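Local coordinates for peptidoglycan-recognition protein-LC isoform LCa (Drosophila melanogaster, PDB 2F2L) that activates the imd/Relish pathway of the humoral immune response and takes part in the response to peptidoglycan and lipopolysaccharide of Gram-negative bacteria, at residues S38-C43 with D72-V77; F67-D72 with F100-S105. One frame throughout, in Å; residues are numbered along the deposited sequence.

Contact 1: residues S38-C43 with D72-V77; sequences STQAIC and DGNVYV
The hydroxyl of Y76 and the carboxylate of D72 meet the first turn of a helix at Q40 and C43, and no hydrogen bond crosses between the two segments. The polar atoms of the facing side are instead tied to one another. In D72, CG between the backbone N and the carbonyl carbon (chi1 60°) puts OD1 within reach of the N-H of N74, closing an Asx turn, while OD2 faces Q40. The Asx-turn bond, nearly straight at 168°, reaches OD1 from above the carboxylate plane. OD2 takes two donors: Y76 OH, 2.7 Å from D72 OD2 on its syn lone pair, and N74 ND2, which lies above the plane. One hydroxyl and one amide bond on OD2, with a backbone N-H on OD1, limit the rotation of the carboxylate and would probably stabilise its negative charge.

Against this cluster the helix sets mostly carbon and sulfur. C43 CB comes within 3.1 Å of Y76 OH and approaches the ring obliquely. C43 SG lies 5.2 Å from the centroid of the Y76 ring, a sulfur-aromatic contact. The same SG reaches the carboxylate, 3.5 Å from D72 OD1. With CG anti to the backbone N (chi1 -177°) and the chain extended beyond it, Q40 passes the tyrosine hydroxyl, CG being 3.5 Å from Y76 OH, and its amide stands perpendicular to that of N74.

In this extracellular peptidoglycan-recognition domain of the N-acetylmuramoyl-L-alanine amidase 2 family, T39 is the N-cap of helix 40-57, and the C43-C37 disulfide ties its first turn to the preceding loop. Across the contact, strand 75-77 runs between strands 2-3 and 67-69 of the mixed sheet; Y76 also packs on V3 and L68, and Q40 on V3.

Contact 2: residues F67-D72 with F100-S105; sequences FLIGGD and FAYIGS
F67, L68 and I69 pair in parallel register with F100, A101 and Y102 in the central mixed sheet of the amidase-like recognition domain, the short strand axes approaching to 4.6 Å at an angle of 30°. A101 N donates to F67 O, I69 N to A101 O at 2.8 Å, and I103 N to I69 O, which carries the ladder one residue beyond strand 98-102. Farther on, a water bridges the segments, donating to I103 O and accepting a weak bond from G71 N.

On one face of the sheet I69 lies alongside Y102, its CG1 4.0 Å above the tyrosine ring plane and displaced toward the rim; the hydroxyl of Y102 bonds to T119 of helix 113-128. F67 and F100 also run side by side, with F67 CD2 4.1 Å from F100 CE1. The other face carries L68, whose CG meets A101 CB at 4.1 Å. I103 keeps CG1 anti to its carbonyl carbon (chi1 -57°), and the extended branch brings CD1 to 3.7 Å from G70 CA.

Backbone bonds thus set the register, and apolar side chains line both faces of this buried part of the sheet.

D72 belongs to both contacts, at the end of 67-72 and the start of 72-77, but touches the opposite segment only in contact 1. Contact 2 lies in the core, its centre about 7 Å from the centre of the chain, where regular strand bonding and apolar side chains dominate. Contact 1, its centre about 13 Å from the centre of the chain, is partly buried: carboxylate, amide and hydroxyl groups gather at a helix start beside the N-linked glycan of N36, which touches S38. The two meet through antiparallel neighbours 67-69 and 75-77 of the mixed sheet, where Y76 N probably bonds to L68 O. C43 SG also packs on G70 CA, joining helix 40-57 to the chain leaving strand 67-69.

Contact 1: residues S38-C43 with D72-V77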
loop_
_atom_site.group_PDB
_atom_site.type_symbol
_atom_site.label_atom_id
_atom_site.label_comp_id
_atom_site.label_asym_id
_atom_site.label_seq_id
_atom_site.Cartn_x
_atom_site.Cartn_y
_atom_site.Cartn_z
ATOM N N SER A 38 -1.500 1.964 17.029
ATOM C CA SER A 38 -2.604 1.749 17.951
ATOM C C SER A 38 -3.973 2.029 17.357
ATOM O O SER A 38 -4.980 1.923 18.057
ATOM C CB SER A 38 -2.403 2.621 19.183
ATOM O OG SER A 38 -2.489 3.987 18.832
ATOM N N THR A 39 -4.016 2.417 16.090
ATOM C CA THR A 39 -5.267 2.639 15.387
ATOM C C THR A 39 -5.146 2.052 13.989
ATOM O O THR A 39 -4.048 1.920 13.474
ATOM C CB THR A 39 -5.608 4.144 15.286
ATOM O OG1 THR A 39 -4.585 4.832 14.544
ATOM C CG2 THR A 39 -5.726 4.760 16.680
ATOM N N GLN A 40 -6.275 1.693 13.387
ATOM C CA GLN A 40 -6.282 1.136 12.029
ATOM C C GLN A 40 -5.551 2.029 11.020
ATOM O O GLN A 40 -4.795 1.541 10.204
ATOM C CB GLN A 40 -7.711 0.856 11.553
ATOM C CG GLN A 40 -7.772 0.208 10.176
ATOM C CD GLN A 40 -9.119 -0.410 9.869
ATOM O OE1 GLN A 40 -9.762 -0.978 10.739
ATOM N NE2 GLN A 40 -9.538 -0.320 8.619
ATOM N N ALA A 41 -5.760 3.338 11.095
ATOM C CA ALA A 41 -5.131 4.255 10.140
ATOM C C ALA A 41 -3.594 4.209 10.189
ATOM O O ALA A 41 -2.920 4.262 9.149
ATOM C CB ALA A 41 -5.632 5.686 10.366
ATOM N N ILE A 42 -3.036 4.115 11.393
ATOM C CA ILE A 42 -1.582 4.056 11.529
ATOM C C ILE A 42 -1.059 2.660 11.204
ATOM O O ILE A 42 0.004 2.521 10.602
ATOM C CB ILE A 42 -1.119 4.506 12.926
ATOM C CG1 ILE A 42 -1.573 5.950 13.212
ATOM C CG2 ILE A 42 0.396 4.356 13.064
ATOM C CD1 ILE A 42 -1.199 6.982 12.154
ATOM N N CYS A 43 -1.795 1.621 11.596
ATOM C CA CYS A 43 -1.412 0.253 11.230
ATOM C C CYS A 43 -1.368 0.078 9.721
ATOM O O CYS A 43 -0.450 -0.547 9.202
ATOM C CB CYS A 43 -2.350 -0.778 11.847
ATOM S SG CYS A 43 -2.205 -0.948 13.663
ATOM N N ASP A 72 -3.667 -2.294 17.458
ATOM C CA ASP A 72 -5.125 -2.109 17.502
ATOM C C ASP A 72 -5.900 -3.431 17.642
ATOM O O ASP A 72 -7.123 -3.419 17.799
ATOM C CB ASP A 72 -5.608 -1.363 16.239
ATOM C CG ASP A 72 -5.276 -2.119 14.928
ATOM O OD1 ASP A 72 -4.562 -3.143 14.976
ATOM O OD2 ASP A 72 -5.729 -1.681 13.845
ATOM N N GLY A 73 -5.205 -4.565 17.539
ATOM C CA GLY A 73 -5.852 -5.872 17.644
ATOM C C GLY A 73 -6.533 -6.351 16.376
ATOM O O GLY A 73 -7.309 -7.302 16.421
ATOM N N ASN A 74 -6.248 -5.699 15.247
ATOM C CA ASN A 74 -6.756 -6.128 13.940
ATOM C C ASN A 74 -5.728 -7.008 13.238
ATOM O O ASN A 74 -4.527 -6.850 13.448
ATOM C CB ASN A 74 -7.082 -4.925 13.038
ATOM C CG ASN A 74 -8.309 -4.156 13.494
ATOM O OD1 ASN A 74 -9.326 -4.744 13.846
ATOM N ND2 ASN A 74 -8.219 -2.837 13.484
ATOM N N VAL A 75 -6.213 -7.930 12.415
ATOM C CA VAL A 75 -5.380 -8.801 11.596
ATOM C C VAL A 75 -5.325 -8.238 10.165
ATOM O O VAL A 75 -6.361 -8.094 9.504
ATOM C CB VAL A 75 -5.942 -10.244 11.548
ATOM C CG1 VAL A 75 -5.028 -11.167 10.728
ATOM C CG2 VAL A 75 -6.123 -10.808 12.966
ATOM N N TYR A 76 -4.119 -7.916 9.710
ATOM C CA TYR A 76 -3.888 -7.355 8.364
ATOM C C TYR A 76 -3.497 -8.503 7.450
ATOM O O TYR A 76 -2.574 -9.239 7.735
ATOM C CB TYR A 76 -2.820 -6.251 8.432
ATOM C CG TYR A 76 -3.380 -5.080 9.182
ATOM C CD1 TYR A 76 -3.899 -3.998 8.513
ATOM C CD2 TYR A 76 -3.486 -5.106 10.570
ATOM C CE1 TYR A 76 -4.468 -2.935 9.195
ATOM C CE2 TYR A 76 -4.062 -4.055 11.269
ATOM C CZ TYR A 76 -4.566 -2.975 10.572
ATOM O OH TYR A 76 -5.148 -1.922 11.231
ATOM N N VAL A 77 -4.250 -8.681 6.378
ATOM C CA VAL A 77 -3.996 -9.773 5.466
ATOM C C VAL A 77 -2.737 -9.456 4.637
ATOM O O VAL A 77 -2.657 -8.410 3.972
ATOM C CB VAL A 77 -5.212 -10.050 4.549
ATOM C CG1 VAL A 77 -4.924 -11.241 3.643
ATOM C CG2 VAL A 77 -6.476 -10.322 5.390
#

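Contact 2: residues F67-D72 with F100-S105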
loop_
_atom_site.group_PDB
_atom_site.type_symbol
_atom_site.label_atom_id
_atom_site.label_comp_id
_atom_site.label_asym_id
_atom_site.label_seq_id
_atom_site.Cartn_x
_atom_site.Cartn_y
_atom_site.Cartn_z
ATOM N N PHE A 67 0.085 -13.062 7.643
ATOM C CA PHE A 67 -0.791 -12.119 8.359
ATOM C C PHE A 67 0.082 -11.242 9.197
ATOM O O PHE A 67 1.156 -11.668 9.589
ATOM C CB PHE A 67 -1.791 -12.864 9.257
ATOM C CG PHE A 67 -2.762 -13.698 8.487
ATOM C CD1 PHE A 67 -3.880 -13.123 7.921
ATOM C CD2 PHE A 67 -2.527 -15.046 8.279
ATOM C CE1 PHE A 67 -4.771 -13.888 7.181
ATOM C CE2 PHE A 67 -3.406 -15.813 7.537
ATOM C CZ PHE A 67 -4.524 -15.237 6.993
ATOM N N LEU A 68 -0.375 -10.016 9.441
ATOM C CA LEU A 68 0.284 -9.084 10.338
ATOM C C LEU A 68 -0.716 -8.644 11.421
ATOM O O LEU A 68 -1.876 -8.390 11.125
ATOM C CB LEU A 68 0.811 -7.862 9.580
ATOM C CG LEU A 68 1.840 -8.172 8.465
ATOM C CD1 LEU A 68 1.152 -8.267 7.116
ATOM C CD2 LEU A 68 2.937 -7.113 8.412
ATOM N N ILE A 69 -0.257 -8.550 12.662
ATOM C CA ILE A 69 -1.128 -8.214 13.792
ATOM C C ILE A 69 -0.725 -6.874 14.377
ATOM O O ILE A 69 0.394 -6.694 14.854
ATOM C CB ILE A 69 -1.064 -9.282 14.887
ATOM C CG1 ILE A 69 -1.050 -10.696 14.264
ATOM C CG2 ILE A 69 -2.195 -9.061 15.920
ATOM C CD1 ILE A 69 -2.262 -11.515 14.466
ATOM N N GLY A 70 -1.650 -5.931 14.331
ATOM C CA GLY A 70 -1.388 -4.572 14.790
ATOM C C GLY A 70 -1.777 -4.352 16.245
ATOM O O GLY A 70 -2.623 -5.067 16.790
ATOM N N GLY A 71 -1.176 -3.341 16.865
ATOM C CA GLY A 71 -1.481 -2.989 18.257
ATOM C C GLY A 71 -2.951 -2.704 18.507
ATOM O O GLY A 71 -3.422 -2.840 19.635
ATOM N N ASP A 72 -3.667 -2.294 17.458
ATOM C CA ASP A 72 -5.125 -2.109 17.502
ATOM C C ASP A 72 -5.900 -3.431 17.642
ATOM O O ASP A 72 -7.123 -3.419 17.799
ATOM C CB ASP A 72 -5.608 -1.363 16.239
ATOM C CG ASP A 72 -5.276 -2.119 14.928
ATOM O OD1 ASP A 72 -4.562 -3.143 14.976
ATOM O OD2 ASP A 72 -5.729 -1.681 13.845
ATOM N N PHE A 100 2.994 -15.083 11.340
ATOM C CA PHE A 100 2.262 -13.976 11.948
ATOM C C PHE A 100 3.319 -12.960 12.334
ATOM O O PHE A 100 4.144 -13.231 13.200
ATOM C CB PHE A 100 1.512 -14.363 13.239
ATOM C CG PHE A 100 0.392 -15.360 13.066
ATOM C CD1 PHE A 100 -0.017 -15.821 11.827
ATOM C CD2 PHE A 100 -0.269 -15.834 14.193
ATOM C CE1 PHE A 100 -1.064 -16.731 11.715
ATOM C CE2 PHE A 100 -1.298 -16.747 14.082
ATOM C CZ PHE A 100 -1.697 -17.196 12.852
ATOM N N ALA A 101 3.295 -11.796 11.694
ATOM C CA ALA A 101 4.223 -10.721 12.033
ATOM C C ALA A 101 3.521 -9.738 12.973
ATOM O O ALA A 101 2.373 -9.351 12.741
ATOM C CB ALA A 101 4.684 -10.011 10.799
ATOM N N TYR A 102 4.224 -9.330 14.023
ATOM C CA TYR A 102 3.674 -8.419 15.017
ATOM C C TYR A 102 4.213 -7.035 14.694
ATOM O O TYR A 102 5.414 -6.838 14.604
ATOM C CB TYR A 102 4.005 -8.938 16.443
ATOM C CG TYR A 102 3.174 -10.178 16.709
ATOM C CD1 TYR A 102 1.960 -10.087 17.368
ATOM C CD2 TYR A 102 3.534 -11.411 16.165
ATOM C CE1 TYR A 102 1.158 -11.206 17.566
ATOM C CE2 TYR A 102 2.735 -12.536 16.337
ATOM C CZ TYR A 102 1.548 -12.429 17.040
ATOM O OH TYR A 102 0.742 -13.542 17.199
ATOM N N ILE A 103 3.308 -6.087 14.462
ATOM C CA ILE A 103 3.718 -4.749 14.032
ATOM C C ILE A 103 4.319 -3.983 15.205
ATOM O O ILE A 103 3.625 -3.634 16.151
ATOM C CB ILE A 103 2.576 -3.951 13.415
ATOM C CG1 ILE A 103 1.996 -4.720 12.226
ATOM C CG2 ILE A 103 3.068 -2.554 12.989
ATOM C CD1 ILE A 103 0.692 -4.185 11.730
ATOM N N GLY A 104 5.620 -3.731 15.119
ATOM C CA GLY A 104 6.353 -3.084 16.195
ATOM C C GLY A 104 7.724 -3.702 16.385
ATOM O O GLY A 104 8.180 -4.496 15.574
ATOM N N SER A 105 8.369 -3.321 17.478
ATOM C CA SER A 105 9.663 -3.853 17.887
ATOM C C SER A 105 9.493 -4.281 19.346
ATOM O O SER A 105 9.008 -3.487 20.156
ATOM C CB SER A 105 10.736 -2.770 17.768
ATOM O OG SER A 105 12.032 -3.336 17.942
HETATM O O HOH W 1 1.395 -2.454 16.885
#